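Local coordinates for protein oxidoreductase (Methanosarcina mazei, PDB 3KA7) that binds FAD and probably works as an oxidoreductase of the flavin-containing amine oxidoreductase family, at residues K45-S50 and E319-G324; A287-L292 and P323-T328. One frame throughout, in Å; residues are numbered along the deposited sequence.

Contact 1: residues K45-S50 and E319-G324; sequences KGFQLS and ELAPPG
F47 presents one face of its ring to P322, whose CD sits over the ring centre, 3.5 Å from the centroid and only 6° off the ring normal, a CH-pi contact. The two side chains cross at about a right angle. With F47 CG anti to the carbonyl carbon (chi1 -73°), that atom comes within 3.9 Å of P322 CD. A321 meets the same ring obliquely, its CB 3.5 Å from F47 CE1. Beside this apolar cluster a single backbone bond joins the segments: Q48 N donates to L320 O over 2.8 Å, nearly straight at 173°, with the donor well above the carbonyl plane. That oxygen also receives a CA-H...O contact from F47 CA at 3.5 Å. Farther along, the aliphatic base of Q48 packs crosswise on L320, CB to CD2 at 3.5 Å. F47 and Q48 start the second strand of a beta hairpin, 41-44 paired antiparallel with 47-50; K45 and G46 form its tight turn, with the backbone angles of a type I' turn. The other partner is the loop between strands 307-311 and 326-334, where a 3-10 segment ends at L320. At the turn, P322 CD approaches G46 O to 3.2 Å. Glycine suits position 46 twice over: a CB there would jam against the preceding carbonyl oxygen and stand 3.2 Å from P322 CG. Beyond the two segments, the F47 side chain also touches L365 of strand 362-370 and L327 of strand 326-334, while L320 leans on V313 and A321 on T314.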
ATOM      1  N   LYS A  45      -6.956 -12.502 -19.119  1.00 15.84           N
ATOM      2  CA  LYS A  45      -6.918 -13.927 -19.443  1.00 16.50           C
ATOM      3  C   LYS A  45      -7.679 -14.820 -18.455  1.00 16.22           C
ATOM      4  O   LYS A  45      -7.226 -15.910 -18.108  1.00 16.68           O
ATOM      5  CB  LYS A  45      -5.468 -14.385 -19.622  1.00 15.71           C
ATOM      6  CG  LYS A  45      -4.804 -13.702 -20.809  1.00 17.47           C
ATOM      7  CD  LYS A  45      -3.425 -14.245 -21.106  1.00 18.56           C
ATOM      8  CE  LYS A  45      -2.869 -13.580 -22.366  1.00 19.84           C
ATOM      9  NZ  LYS A  45      -1.456 -13.938 -22.610  1.00 21.20           N
ATOM     10  N   GLY A  46      -8.838 -14.351 -18.007  1.00 15.97           N
ATOM     11  CA  GLY A  46      -9.682 -15.132 -17.118  1.00 16.03           C
ATOM     12  C   GLY A  46      -9.339 -14.965 -15.648  1.00 16.04           C
ATOM     13  O   GLY A  46      -9.981 -15.562 -14.794  1.00 16.14           O
ATOM     14  N   PHE A  47      -8.322 -14.150 -15.364  1.00 15.44           N
ATOM     15  CA  PHE A  47      -7.904 -13.855 -13.991  1.00 14.95           C
ATOM     16  C   PHE A  47      -8.337 -12.450 -13.597  1.00 14.92           C
ATOM     17  O   PHE A  47      -8.389 -11.552 -14.442  1.00 15.32           O
ATOM     18  CB  PHE A  47      -6.381 -13.926 -13.874  1.00 14.81           C
ATOM     19  CG  PHE A  47      -5.827 -15.320 -13.910  1.00 15.04           C
ATOM     20  CD1 PHE A  47      -5.520 -15.984 -12.729  1.00 14.25           C
ATOM     21  CD2 PHE A  47      -5.601 -15.965 -15.116  1.00 14.89           C
ATOM     22  CE1 PHE A  47      -4.998 -17.273 -12.746  1.00 14.55           C
ATOM     23  CE2 PHE A  47      -5.078 -17.251 -15.141  1.00 15.78           C
ATOM     24  CZ  PHE A  47      -4.779 -17.907 -13.957  1.00 15.07           C
ATOM     25  N   GLN A  48      -8.631 -12.259 -12.313  1.00 14.15           N
ATOM     26  CA  GLN A  48      -8.839 -10.922 -11.778  1.00 13.52           C
ATOM     27  C   GLN A  48      -7.523 -10.432 -11.178  1.00 13.01           C
ATOM     28  O   GLN A  48      -7.266 -10.631  -9.997  1.00 12.07           O
ATOM     29  CB  GLN A  48      -9.932 -10.921 -10.706  1.00 14.21           C
ATOM     30  CG  GLN A  48     -11.347 -11.113 -11.247  1.00 16.93           C
ATOM     31  CD  GLN A  48     -11.764 -10.002 -12.198  1.00 21.09           C
ATOM     32  OE1 GLN A  48     -12.001 -10.245 -13.390  1.00 24.53           O
ATOM     33  NE2 GLN A  48     -11.850  -8.779 -11.683  1.00 20.90           N
ATOM     34  N   LEU A  49      -6.681  -9.841 -12.018  1.00 12.49           N
ATOM     35  CA  LEU A  49      -5.455  -9.215 -11.541  1.00 12.15           C
ATOM     36  C   LEU A  49      -5.854  -7.863 -10.947  1.00 12.20           C
ATOM     37  O   LEU A  49      -7.038  -7.588 -10.748  1.00 12.10           O
ATOM     38  CB  LEU A  49      -4.453  -9.053 -12.696  1.00 11.82           C
ATOM     39  CG  LEU A  49      -4.085 -10.338 -13.461  1.00 11.40           C
ATOM     40  CD1 LEU A  49      -2.949 -10.097 -14.489  1.00 11.68           C
ATOM     41  CD2 LEU A  49      -3.713 -11.452 -12.475  1.00 10.87           C
ATOM     42  N   SER A  50      -4.881  -7.015 -10.654  1.00 12.03           N
ATOM     43  CA  SER A  50      -5.213  -5.722 -10.077  1.00 12.66           C
ATOM     44  C   SER A  50      -4.420  -4.611 -10.726  1.00 12.00           C
ATOM     45  O   SER A  50      -3.418  -4.853 -11.407  1.00 12.50           O
ATOM     46  CB  SER A  50      -4.951  -5.699  -8.573  1.00 12.64           C
ATOM     47  OG  SER A  50      -3.579  -5.473  -8.306  1.00 16.05           O
ATOM     48  N   GLU A 319     -12.880 -17.256  -7.136  1.00 17.49           N
ATOM     49  CA  GLU A 319     -13.477 -16.629  -8.325  1.00 18.15           C
ATOM     50  C   GLU A 319     -12.516 -15.672  -9.028  1.00 17.45           C
ATOM     51  O   GLU A 319     -12.811 -15.169 -10.113  1.00 17.50           O
ATOM     52  CB  GLU A 319     -14.780 -15.884  -7.986  1.00 19.09           C
ATOM     53  CG  GLU A 319     -15.845 -16.717  -7.266  1.00 22.58           C
ATOM     54  CD  GLU A 319     -16.381 -17.863  -8.101  1.00 27.68           C
ATOM     55  OE1 GLU A 319     -16.563 -17.688  -9.328  1.00 30.58           O
ATOM     56  OE2 GLU A 319     -16.631 -18.945  -7.525  1.00 30.35           O
ATOM     57  N   LEU A 320     -11.373 -15.401  -8.402  1.00 16.63           N
ATOM     58  CA  LEU A 320     -10.397 -14.484  -8.996  1.00 16.07           C
ATOM     59  C   LEU A 320      -9.504 -15.158 -10.046  1.00 15.81           C
ATOM     60  O   LEU A 320      -8.631 -14.521 -10.625  1.00 15.39           O
ATOM     61  CB  LEU A 320      -9.540 -13.834  -7.906  1.00 15.98           C
ATOM     62  CG  LEU A 320     -10.344 -13.040  -6.873  1.00 15.16           C
ATOM     63  CD1 LEU A 320      -9.417 -12.466  -5.812  1.00 14.40           C
ATOM     64  CD2 LEU A 320     -11.134 -11.937  -7.549  1.00 17.14           C
ATOM     65  N   ALA A 321      -9.731 -16.448 -10.289  1.00 15.53           N
ATOM     66  CA  ALA A 321      -9.014 -17.196 -11.304  1.00 15.64           C
ATOM     67  C   ALA A 321      -9.949 -18.220 -11.944  1.00 15.96           C
ATOM     68  O   ALA A 321     -10.982 -18.565 -11.356  1.00 15.81           O
ATOM     69  CB  ALA A 321      -7.813 -17.906 -10.700  1.00 15.64           C
ATOM     70  N   PRO A 322      -9.582 -18.714 -13.137  1.00 16.72           N
ATOM     71  CA  PRO A 322     -10.331 -19.809 -13.762  1.00 17.42           C
ATOM     72  C   PRO A 322     -10.270 -21.073 -12.919  1.00 18.44           C
ATOM     73  O   PRO A 322      -9.364 -21.233 -12.098  1.00 18.13           O
ATOM     74  CB  PRO A 322      -9.564 -20.076 -15.062  1.00 17.66           C
ATOM     75  CG  PRO A 322      -8.751 -18.842 -15.317  1.00 17.84           C
ATOM     76  CD  PRO A 322      -8.457 -18.252 -13.971  1.00 16.18           C
ATOM     77  N   PRO A 323     -11.205 -22.006 -13.161  1.00 19.01           N
ATOM     78  CA  PRO A 323     -11.250 -23.306 -12.497  1.00 19.56           C
ATOM     79  C   PRO A 323      -9.905 -24.041 -12.569  1.00 19.72           C
ATOM     80  O   PRO A 323      -9.274 -24.091 -13.627  1.00 20.47           O
ATOM     81  CB  PRO A 323     -12.318 -24.065 -13.304  1.00 19.71           C
ATOM     82  CG  PRO A 323     -13.232 -22.988 -13.792  1.00 19.26           C
ATOM     83  CD  PRO A 323     -12.325 -21.821 -14.102  1.00 19.34           C
ATOM     84  N   GLY A 324      -9.462 -24.580 -11.439  1.00 20.22           N
ATOM     85  CA  GLY A 324      -8.225 -25.360 -11.396  1.00 20.07           C
ATOM     86  C   GLY A 324      -6.962 -24.524 -11.533  1.00 20.22           C
ATOM     87  O   GLY A 324      -5.896 -25.033 -11.899  1.00 20.33           O
TER

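Contact 2: residues A287-L292 and P323-T328; sequences AADEPL and PGKHLT
A288 and H326 form an antiparallel hydrogen-bonded pair, A288 N to H326 O and H326 N to A288 O both at 2.9 Å and close to straight, with A287 and L327 as the adjacent non-hydrogen-bonded pair. This joins the end of strand 280-288 to the start of strand 326-334, neighbours in a seven-stranded mixed sheet. A288 and H326 point their CB atoms to the same face. The H326 ring turns its CD2-NE2 side to P291, with NE2 3.7 Å from P291 CG, while ND1 hydrogen-bonds T314 OG1. D289 and K325 run side by side, pointing the same way. The bend at chi2 of K325 (-55°) sends CD to within 3.4 Å of A288 O, and CE lies against D289 OD1; the salt bridge from NZ to OD1 is long, 3.7 Å. An alanine at K325 would probably leave the D289 carboxylate without this weak ionic partner and open a gap beside A288 O. T328 and L292 cross at about a right angle, L292 CD1 coming 3.7 Å from T328 OG1. E312 OE2 ties them together by bonding both T328 OG1 and L292 N. Where the strands part, one water donates to D289 O at 2.8 Å and to G324 O at 2.7 Å.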
ATOM      1  N   ALA A 287       0.166 -17.649 -13.204  1.00 12.31           N
ATOM      2  CA  ALA A 287      -1.008 -18.473 -13.389  1.00 13.17           C
ATOM      3  C   ALA A 287      -0.582 -19.871 -12.952  1.00 13.58           C
ATOM      4  O   ALA A 287       0.116 -20.558 -13.678  1.00 13.95           O
ATOM      5  CB  ALA A 287      -1.423 -18.462 -14.848  1.00 13.07           C
ATOM      6  N   ALA A 288      -0.951 -20.272 -11.744  1.00 13.86           N
ATOM      7  CA  ALA A 288      -0.443 -21.528 -11.198  1.00 14.54           C
ATOM      8  C   ALA A 288      -1.427 -22.675 -11.422  1.00 14.83           C
ATOM      9  O   ALA A 288      -2.619 -22.491 -11.281  1.00 14.67           O
ATOM     10  CB  ALA A 288      -0.129 -21.369  -9.712  1.00 14.53           C
ATOM     11  N   ASP A 289      -0.906 -23.857 -11.755  1.00 16.05           N
ATOM     12  CA  ASP A 289      -1.742 -25.050 -11.961  1.00 17.30           C
ATOM     13  C   ASP A 289      -1.848 -25.876 -10.678  1.00 16.96           C
ATOM     14  O   ASP A 289      -2.463 -26.957 -10.664  1.00 17.40           O
ATOM     15  CB  ASP A 289      -1.149 -25.916 -13.065  1.00 17.95           C
ATOM     16  CG  ASP A 289      -0.976 -25.165 -14.352  1.00 21.29           C
ATOM     17  OD1 ASP A 289      -1.985 -24.975 -15.052  1.00 25.75           O
ATOM     18  OD2 ASP A 289       0.165 -24.751 -14.657  1.00 26.92           O
ATOM     19  N   GLU A 290      -1.246 -25.363  -9.608  1.00 15.95           N
ATOM     20  CA  GLU A 290      -1.277 -25.989  -8.298  1.00 15.77           C
ATOM     21  C   GLU A 290      -0.974 -24.894  -7.278  1.00 15.99           C
ATOM     22  O   GLU A 290      -0.410 -23.871  -7.637  1.00 15.69           O
ATOM     23  CB  GLU A 290      -0.208 -27.075  -8.209  1.00 15.44           C
ATOM     24  CG  GLU A 290       1.225 -26.553  -8.358  1.00 14.78           C
ATOM     25  CD  GLU A 290       2.258 -27.658  -8.273  1.00 15.48           C
ATOM     26  OE1 GLU A 290       2.110 -28.546  -7.403  1.00 16.68           O
ATOM     27  OE2 GLU A 290       3.223 -27.636  -9.066  1.00 15.98           O
ATOM     28  N   PRO A 291      -1.362 -25.095  -6.011  1.00 16.64           N
ATOM     29  CA  PRO A 291      -1.018 -24.096  -4.999  1.00 16.24           C
ATOM     30  C   PRO A 291       0.500 -23.912  -4.877  1.00 16.41           C
ATOM     31  O   PRO A 291       1.253 -24.887  -4.919  1.00 15.68           O
ATOM     32  CB  PRO A 291      -1.598 -24.687  -3.707  1.00 17.12           C
ATOM     33  CG  PRO A 291      -2.634 -25.647  -4.152  1.00 17.29           C
ATOM     34  CD  PRO A 291      -2.166 -26.200  -5.461  1.00 16.57           C
ATOM     35  N   LEU A 292       0.949 -22.663  -4.749  1.00 15.57           N
ATOM     36  CA  LEU A 292       2.364 -22.392  -4.556  1.00 15.59           C
ATOM     37  C   LEU A 292       2.614 -21.909  -3.131  1.00 16.29           C
ATOM     38  O   LEU A 292       3.626 -22.263  -2.529  1.00 16.70           O
ATOM     39  CB  LEU A 292       2.873 -21.366  -5.582  1.00 15.34           C
ATOM     40  CG  LEU A 292       2.713 -21.764  -7.049  1.00 15.17           C
ATOM     41  CD1 LEU A 292       3.103 -20.601  -7.974  1.00 13.36           C
ATOM     42  CD2 LEU A 292       3.519 -23.017  -7.384  1.00 14.12           C
ATOM     43  N   PRO A 323     -11.205 -22.006 -13.161  1.00 19.01           N
ATOM     44  CA  PRO A 323     -11.250 -23.306 -12.497  1.00 19.56           C
ATOM     45  C   PRO A 323      -9.905 -24.041 -12.569  1.00 19.72           C
ATOM     46  O   PRO A 323      -9.274 -24.091 -13.627  1.00 20.47           O
ATOM     47  CB  PRO A 323     -12.318 -24.065 -13.304  1.00 19.71           C
ATOM     48  CG  PRO A 323     -13.232 -22.988 -13.792  1.00 19.26           C
ATOM     49  CD  PRO A 323     -12.325 -21.821 -14.102  1.00 19.34           C
ATOM     50  N   GLY A 324      -9.462 -24.580 -11.439  1.00 20.22           N
ATOM     51  CA  GLY A 324      -8.225 -25.360 -11.396  1.00 20.07           C
ATOM     52  C   GLY A 324      -6.962 -24.524 -11.533  1.00 20.22           C
ATOM     53  O   GLY A 324      -5.896 -25.033 -11.899  1.00 20.33           O
ATOM     54  N   LYS A 325      -7.079 -23.228 -11.265  1.00 19.38           N
ATOM     55  CA  LYS A 325      -5.905 -22.362 -11.305  1.00 18.50           C
ATOM     56  C   LYS A 325      -5.824 -21.576 -10.009  1.00 17.22           C
ATOM     57  O   LYS A 325      -6.845 -21.320  -9.371  1.00 16.75           O
ATOM     58  CB  LYS A 325      -5.980 -21.382 -12.487  1.00 19.03           C
ATOM     59  CG  LYS A 325      -5.902 -22.033 -13.869  1.00 21.00           C
ATOM     60  CD  LYS A 325      -4.662 -22.891 -14.013  1.00 24.69           C
ATOM     61  CE  LYS A 325      -4.673 -23.665 -15.329  1.00 28.65           C
ATOM     62  NZ  LYS A 325      -4.614 -22.761 -16.515  1.00 30.12           N
ATOM     63  N   HIS A 326      -4.609 -21.212  -9.613  1.00 15.83           N
ATOM     64  CA  HIS A 326      -4.427 -20.250  -8.529  1.00 14.93           C
ATOM     65  C   HIS A 326      -3.763 -18.996  -9.090  1.00 13.87           C
ATOM     66  O   HIS A 326      -3.032 -19.054 -10.080  1.00 14.07           O
ATOM     67  CB  HIS A 326      -3.569 -20.826  -7.395  1.00 15.80           C
ATOM     68  CG  HIS A 326      -4.345 -21.627  -6.396  1.00 15.99           C
ATOM     69  ND1 HIS A 326      -5.275 -21.063  -5.550  1.00 16.97           N
ATOM     70  CD2 HIS A 326      -4.336 -22.953  -6.115  1.00 17.39           C
ATOM     71  CE1 HIS A 326      -5.805 -22.001  -4.788  1.00 18.81           C
ATOM     72  NE2 HIS A 326      -5.246 -23.158  -5.104  1.00 18.52           N
ATOM     73  N   LEU A 327      -4.046 -17.864  -8.459  1.00 12.91           N
ATOM     74  CA  LEU A 327      -3.367 -16.614  -8.783  1.00 12.21           C
ATOM     75  C   LEU A 327      -2.335 -16.373  -7.704  1.00 11.44           C
ATOM     76  O   LEU A 327      -2.688 -16.149  -6.548  1.00 11.17           O
ATOM     77  CB  LEU A 327      -4.366 -15.462  -8.801  1.00 12.21           C
ATOM     78  CG  LEU A 327      -3.817 -14.045  -9.014  1.00 12.56           C
ATOM     79  CD1 LEU A 327      -2.896 -13.959 -10.255  1.00 13.90           C
ATOM     80  CD2 LEU A 327      -4.963 -13.035  -9.092  1.00 13.46           C
ATOM     81  N   THR A 328      -1.070 -16.427  -8.084  1.00 10.91           N
ATOM     82  CA  THR A 328       0.020 -16.224  -7.140  1.00 10.88           C
ATOM     83  C   THR A 328       0.763 -14.974  -7.583  1.00 10.56           C
ATOM     84  O   THR A 328       1.219 -14.892  -8.728  1.00 10.84           O
ATOM     85  CB  THR A 328       0.964 -17.419  -7.144  1.00 10.81           C
ATOM     86  OG1 THR A 328       0.207 -18.620  -6.933  1.00 12.34           O
ATOM     87  CG2 THR A 328       2.039 -17.280  -6.049  1.00 11.37           C
TER
HETATM   88  O   HOH W   1      -4.850 -27.488 -12.125  1.00 39.52           O

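The loop of contact 1 runs straight into the strand of contact 2 through P323 and G324, and the two centres lie about 9 Å apart. The hairpin strand 47-50 packs against this junction: F47 CZ is 3.5 Å from A287 CB, and L49 CD2 meets L327 CD1 at 3.4 Å. F47 belongs to both neighbourhoods: P322 CD and A287 CB lie on opposite sides of its ring plane. Neither contact reaches the flavin directly. The side chains of L320 and T328 are about 12 and 13 Å from the bound FAD, while that of the FAD-binding residue F54 is about 8 Å from T328's and that of M56 about 9 Å from L320's.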